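PDB 6DLH: alpha-1,4-endofucoidanase from Mariniflexile fucanivorans, which hydrolyses alpha-1,4-fucosidic linkages within fucoidan chains as an endo-acting, retaining enzyme of glycoside hydrolase family 107. Local coordinates for residues L51-F56 / S350-N355; T382-T387 / P393-Q398. All blocks are in the same frame, centred on the assembly; numbering follows the deposited sequence.

Contact 1: L51-F56 / S350-N355; sequences LPERTF and SWNAGN
Glu53 OE2 is gripped from several sides. Glu53 OE2 accepts a hydrogen bond from Asn352 ND2 at 2.8 Å and another from water 1, while Thr387 OG1 adds a weak bond. The amide comes to the anti lone pair, the one turned away from the other carboxylate oxygen, and the carboxylate and amide planes lie only 18° apart. Glu53 reaches this point with a chain fully extended beyond CG.

Asn352 ND2 in turn serves two acceptors. The second bond of Asn352 ND2 goes to Leu51 O at 2.9 Å, with an N-H...O angle of 157°; the donor is tilted from the carbonyl plane of Leu51, yet both acceptors lie close to the amide plane of Asn352. The rotation of the amide follows from this: ND2 must face the two oxygens, and Asn352 OD1, although 3.3 Å from Glu53 OE2, is a second acceptor that cannot bond to it. Asn352 CG sits between its own backbone N and carbonyl carbon (chi1 69°), which directs the amide at the 51-56 loop.

Apolar packing backs the polar pair. Leu51 CB rests 3.7 Å from Asn352 CB, and Leu51 CD2 lies 4.0 Å from the same carbon. On the far loop, Ser350 OG donates to Ala353 O at 2.8 Å from above the carbonyl plane, and water 1 gives Ser350 OG a weak bond, linking it to the carboxylate.

The contact joins two loops that follow strands 46-49 and 341-342 of the parallel sheet, in what is probably the catalytic domain. Chemically, a buried asparagine has both amide hydrogens spent on a backbone carbonyl and a carboxylate, and these two bonds fix the rotation of its amide and the position of Glu53 OE2.

Contact 2: T382-T387 / P393-Q398; sequences TPLVRT and PVLTLQ
Segments 382-387 and 393-398 run antiparallel, but not in one register. Leu384 and Leu397 form a non-hydrogen-bonded pair (CA to CA 4.3 Å), whereas Arg386 and Val394 form a hydrogen-bonded one. The one-residue shift between them is a classic beta bulge, with Val385 and Arg386 both opposite Val394. Arg386 N donates to Val394 O, and Val394 N returns a bond to Arg386 O at 2.9 Å. Beyond the bulge, an inverse gamma turn centred on Leu395 swings the chain so that Thr396 O receives Val385 N at 3.0 Å. Gln398 N to Pro383 O closes the pairing.

Beside the bulge, Val385 CB packs on Val394 CG1 at 3.8 Å, while Val394 CG2 lies 3.6 Å from Arg386 NH1, whose polar partner is Ala392 O. Leu384 spreads its methyls between two leucines: Leu384 CD1 lies 4.2 Å from Leu395 CD2, and CD2 nears Leu397 CD2.

Gln398, at the N-cap position of helix 399-415, bends at chi2 (-75°), bringing its amide alongside Val385. Gln398 NE2 donates to water 2 at 2.8 Å, and that water donates to Leu384 O. With an alanine here, water 2 would probably lose its amide donor, and Val385 CG2 the amide packed against it.

The backbone bonds thus fix the bulged register. Meanwhile the water bridge satisfies Leu384 O, which takes no bond from the opposing backbone, and ties it to the residue that opens the helix.

How the contacts relate
Both segments of contact 1 precede those of contact 2 in the sequence, yet the two centres lie about 8 Å apart and the contacts touch directly. Two probable backbone hydrogen bonds join them: Glu53 N to Thr387 O at 2.8 Å and Leu384 N to Asn352 O at 2.9 Å. Three of the segments follow strands 46-49, 377-379 and 341-342, in that order at one side of the parallel sheet; with 377-379 in the middle, segment 382-387 borders both loops of contact 1. Segment 393-398 leads into helix 399-415. This alpha/beta part is consistent with the barrel-like catalytic domain of GH29 relatives; the strand-rich, probably Ig-like domains come later. Neither contact takes part in a calcium site.

Contact 1: L51-F56 / S350-N355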
loop_
_atom_site.group_PDB
_atom_site.type_symbol
_atom_site.label_atom_id
_atom_site.label_comp_id
_atom_site.label_asym_id
_atom_site.label_seq_id
_atom_site.Cartn_x
_atom_site.Cartn_y
_atom_site.Cartn_z
ATOM N N LEU A 51 1.115 5.142 3.394
ATOM C CA LEU A 51 -0.179 5.209 2.734
ATOM C C LEU A 51 -0.011 5.759 1.320
ATOM O O LEU A 51 0.090 6.968 1.110
ATOM C CB LEU A 51 -1.141 6.044 3.592
ATOM C CG LEU A 51 -2.553 6.262 3.047
ATOM C CD1 LEU A 51 -3.259 4.936 2.794
ATOM C CD2 LEU A 51 -3.381 7.123 3.999
ATOM N N PRO A 52 0.052 4.875 0.299
ATOM C CA PRO A 52 -0.032 5.310 -1.098
ATOM C C PRO A 52 -1.461 5.722 -1.441
ATOM O O PRO A 52 -2.413 5.338 -0.753
ATOM C CB PRO A 52 0.374 4.072 -1.912
ATOM C CG PRO A 52 0.955 3.112 -0.892
ATOM C CD PRO A 52 0.274 3.430 0.428
ATOM N N GLU A 53 -1.592 6.509 -2.512
ATOM C CA GLU A 53 -2.888 7.024 -2.912
ATOM C C GLU A 53 -3.226 6.569 -4.332
ATOM O O GLU A 53 -2.339 6.197 -5.102
ATOM C CB GLU A 53 -2.903 8.546 -2.801
ATOM C CG GLU A 53 -2.842 9.032 -1.362
ATOM C CD GLU A 53 -2.865 10.540 -1.208
ATOM O OE1 GLU A 53 -3.439 11.208 -2.091
ATOM O OE2 GLU A 53 -2.305 11.041 -0.209
ATOM N N ARG A 54 -4.528 6.633 -4.649
ATOM C CA ARG A 54 -5.099 6.302 -5.949
ATOM C C ARG A 54 -4.711 4.873 -6.310
ATOM O O ARG A 54 -3.902 4.658 -7.200
ATOM C CB ARG A 54 -4.707 7.360 -6.989
ATOM C CG ARG A 54 -4.956 8.784 -6.513
ATOM C CD ARG A 54 -4.818 9.904 -7.534
ATOM N NE ARG A 54 -5.872 9.883 -8.546
ATOM C CZ ARG A 54 -7.128 10.297 -8.369
ATOM N NH1 ARG A 54 -7.506 10.849 -7.226
ATOM N NH2 ARG A 54 -8.009 10.149 -9.344
ATOM N N THR A 55 -5.274 3.904 -5.582
ATOM C CA THR A 55 -4.768 2.542 -5.595
ATOM C C THR A 55 -5.538 1.666 -6.581
ATOM O O THR A 55 -5.162 0.517 -6.793
ATOM C CB THR A 55 -4.878 1.889 -4.212
ATOM O OG1 THR A 55 -6.269 1.799 -3.903
ATOM C CG2 THR A 55 -4.139 2.647 -3.128
ATOM N N PHE A 56 -6.605 2.222 -7.172
ATOM C CA PHE A 56 -7.602 1.483 -7.935
ATOM C C PHE A 56 -7.075 1.114 -9.324
ATOM O O PHE A 56 -6.085 1.675 -9.788
ATOM C CB PHE A 56 -8.853 2.353 -8.091
ATOM C CG PHE A 56 -8.547 3.792 -8.426
ATOM C CD1 PHE A 56 -8.034 4.143 -9.669
ATOM C CD2 PHE A 56 -8.744 4.795 -7.489
ATOM C CE1 PHE A 56 -7.732 5.465 -9.968
ATOM C CE2 PHE A 56 -8.449 6.116 -7.792
ATOM C CZ PHE A 56 -7.945 6.453 -9.031
ATOM N N SER A 350 -1.175 16.972 5.853
ATOM C CA SER A 350 -1.971 15.753 5.852
ATOM C C SER A 350 -1.291 14.669 6.680
ATOM O O SER A 350 -0.216 14.895 7.229
ATOM C CB SER A 350 -2.253 15.284 4.451
ATOM O OG SER A 350 -1.058 14.891 3.809
ATOM N N TRP A 351 -1.936 13.498 6.767
ATOM C CA TRP A 351 -1.425 12.401 7.577
ATOM C C TRP A 351 -0.275 11.678 6.879
ATOM O O TRP A 351 0.612 11.173 7.548
ATOM C CB TRP A 351 -2.538 11.429 8.002
ATOM C CG TRP A 351 -3.210 11.813 9.289
ATOM C CD1 TRP A 351 -2.811 11.489 10.555
ATOM C CD2 TRP A 351 -4.385 12.634 9.438
ATOM N NE1 TRP A 351 -3.650 12.053 11.478
ATOM C CE2 TRP A 351 -4.629 12.756 10.826
ATOM C CE3 TRP A 351 -5.243 13.289 8.539
ATOM C CZ2 TRP A 351 -5.703 13.489 11.334
ATOM C CZ3 TRP A 351 -6.308 14.010 9.043
ATOM C CH2 TRP A 351 -6.533 14.107 10.422
ATOM N N ASN A 352 -0.287 11.618 5.543
ATOM C CA ASN A 352 0.540 10.642 4.848
ATOM C C ASN A 352 1.553 11.319 3.926
ATOM O O ASN A 352 2.372 10.644 3.301
ATOM C CB ASN A 352 -0.311 9.626 4.080
ATOM C CG ASN A 352 -1.018 10.243 2.891
ATOM O OD1 ASN A 352 -1.436 11.396 2.944
ATOM N ND2 ASN A 352 -1.164 9.483 1.820
ATOM N N ALA A 353 1.502 12.650 3.861
ATOM C CA ALA A 353 2.344 13.425 2.964
ATOM C C ALA A 353 2.432 14.850 3.494
ATOM O O ALA A 353 1.706 15.210 4.421
ATOM C CB ALA A 353 1.762 13.388 1.573
ATOM N N GLY A 354 3.327 15.652 2.912
ATOM C CA GLY A 354 3.461 17.037 3.327
ATOM C C GLY A 354 4.917 17.475 3.449
ATOM O O GLY A 354 5.733 16.800 4.071
ATOM N N ASN A 355 5.193 18.654 2.896
ATOM C CA ASN A 355 6.522 19.196 2.674
ATOM C C ASN A 355 7.110 19.761 3.967
ATOM O O ASN A 355 8.324 19.895 4.075
ATOM C CB ASN A 355 6.416 20.366 1.692
ATOM C CG ASN A 355 7.616 20.532 0.790
ATOM O OD1 ASN A 355 8.111 19.559 0.216
ATOM N ND2 ASN A 355 8.060 21.769 0.625
HETATM O O HOH W 1 -1.977 13.599 0.880
#

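Contact 2: T382-T387 / P393-Q398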
loop_
_atom_site.group_PDB
_atom_site.type_symbol
_atom_site.label_atom_id
_atom_site.label_comp_id
_atom_site.label_asym_id
_atom_site.label_seq_id
_atom_site.Cartn_x
_atom_site.Cartn_y
_atom_site.Cartn_z
ATOM N N THR A 382 3.271 9.908 9.302
ATOM C CA THR A 382 4.587 10.191 8.754
ATOM C C THR A 382 4.469 10.432 7.255
ATOM O O THR A 382 3.972 9.573 6.535
ATOM C CB THR A 382 5.547 9.017 9.017
ATOM O OG1 THR A 382 4.952 7.813 8.517
ATOM C CG2 THR A 382 5.890 8.849 10.482
ATOM N N PRO A 383 4.938 11.587 6.727
ATOM C CA PRO A 383 4.771 11.910 5.306
ATOM C C PRO A 383 5.788 11.261 4.359
ATOM O O PRO A 383 6.998 11.291 4.595
ATOM C CB PRO A 383 4.981 13.432 5.285
ATOM C CG PRO A 383 5.962 13.693 6.416
ATOM C CD PRO A 383 5.629 12.653 7.471
ATOM N N LEU A 384 5.273 10.693 3.262
ATOM C CA LEU A 384 6.104 10.231 2.166
ATOM C C LEU A 384 6.240 11.371 1.160
ATOM O O LEU A 384 5.455 12.319 1.191
ATOM C CB LEU A 384 5.442 9.005 1.533
ATOM C CG LEU A 384 5.121 7.864 2.494
ATOM C CD1 LEU A 384 4.353 6.761 1.779
ATOM C CD2 LEU A 384 6.389 7.318 3.150
ATOM N N VAL A 385 7.223 11.266 0.262
ATOM C CA VAL A 385 7.541 12.352 -0.658
ATOM C C VAL A 385 6.417 12.573 -1.681
ATOM O O VAL A 385 6.030 13.713 -1.923
ATOM C CB VAL A 385 8.916 12.134 -1.323
ATOM C CG1 VAL A 385 9.116 12.997 -2.569
ATOM C CG2 VAL A 385 10.048 12.345 -0.326
ATOM N N ARG A 386 5.913 11.496 -2.301
ATOM C CA ARG A 386 4.862 11.607 -3.301
ATOM C C ARG A 386 4.028 10.327 -3.294
ATOM O O ARG A 386 4.502 9.250 -3.659
ATOM C CB ARG A 386 5.468 11.901 -4.679
ATOM C CG ARG A 386 4.482 12.451 -5.702
ATOM C CD ARG A 386 5.048 12.556 -7.109
ATOM N NE ARG A 386 6.223 13.407 -7.197
ATOM C CZ ARG A 386 7.439 12.995 -7.530
ATOM N NH1 ARG A 386 7.623 11.803 -8.074
ATOM N NH2 ARG A 386 8.477 13.779 -7.307
ATOM N N THR A 387 2.766 10.454 -2.886
ATOM C CA THR A 387 1.971 9.281 -2.565
ATOM C C THR A 387 1.104 8.834 -3.743
ATOM O O THR A 387 0.661 7.690 -3.769
ATOM C CB THR A 387 1.128 9.526 -1.308
ATOM O OG1 THR A 387 0.365 10.710 -1.552
ATOM C CG2 THR A 387 1.971 9.672 -0.059
ATOM N N PRO A 393 5.292 7.817 -8.039
ATOM C CA PRO A 393 5.297 7.857 -6.578
ATOM C C PRO A 393 6.713 7.714 -6.020
ATOM O O PRO A 393 7.560 7.038 -6.605
ATOM C CB PRO A 393 4.433 6.649 -6.174
ATOM C CG PRO A 393 4.503 5.704 -7.361
ATOM C CD PRO A 393 4.678 6.594 -8.578
ATOM N N VAL A 394 6.960 8.390 -4.895
ATOM C CA VAL A 394 8.170 8.191 -4.116
ATOM C C VAL A 394 7.720 7.817 -2.707
ATOM O O VAL A 394 7.328 8.674 -1.923
ATOM C CB VAL A 394 9.068 9.444 -4.150
ATOM C CG1 VAL A 394 10.374 9.243 -3.392
ATOM C CG2 VAL A 394 9.335 9.914 -5.576
ATOM N N LEU A 395 7.730 6.516 -2.417
ATOM C CA LEU A 395 7.060 5.998 -1.239
ATOM C C LEU A 395 8.068 5.809 -0.109
ATOM O O LEU A 395 8.079 4.784 0.564
ATOM C CB LEU A 395 6.326 4.702 -1.608
ATOM C CG LEU A 395 5.263 4.832 -2.703
ATOM C CD1 LEU A 395 4.644 3.478 -2.994
ATOM C CD2 LEU A 395 4.174 5.816 -2.293
ATOM N N THR A 396 8.914 6.826 0.081
ATOM C CA THR A 396 9.832 6.896 1.207
ATOM C C THR A 396 9.588 8.224 1.925
ATOM O O THR A 396 8.911 9.089 1.375
ATOM C CB THR A 396 11.282 6.713 0.740
ATOM O OG1 THR A 396 11.537 7.700 -0.264
ATOM C CG2 THR A 396 11.560 5.326 0.196
ATOM N N LEU A 397 10.146 8.372 3.141
ATOM C CA LEU A 397 9.892 9.518 4.002
ATOM C C LEU A 397 10.483 10.780 3.384
ATOM O O LEU A 397 11.560 10.752 2.788
ATOM C CB LEU A 397 10.531 9.302 5.380
ATOM C CG LEU A 397 9.942 8.205 6.269
ATOM C CD1 LEU A 397 10.776 8.062 7.535
ATOM C CD2 LEU A 397 8.490 8.490 6.626
ATOM N N GLN A 398 9.758 11.890 3.560
ATOM C CA GLN A 398 10.351 13.217 3.512
ATOM C C GLN A 398 11.599 13.231 4.394
ATOM O O GLN A 398 11.580 12.742 5.528
ATOM C CB GLN A 398 9.360 14.261 4.032
ATOM C CG GLN A 398 8.256 14.597 3.040
ATOM C CD GLN A 398 8.738 15.469 1.904
ATOM O OE1 GLN A 398 9.911 15.838 1.826
ATOM N NE2 GLN A 398 7.823 15.819 1.015
HETATM O O HOH W 2 5.120 15.042 0.727
#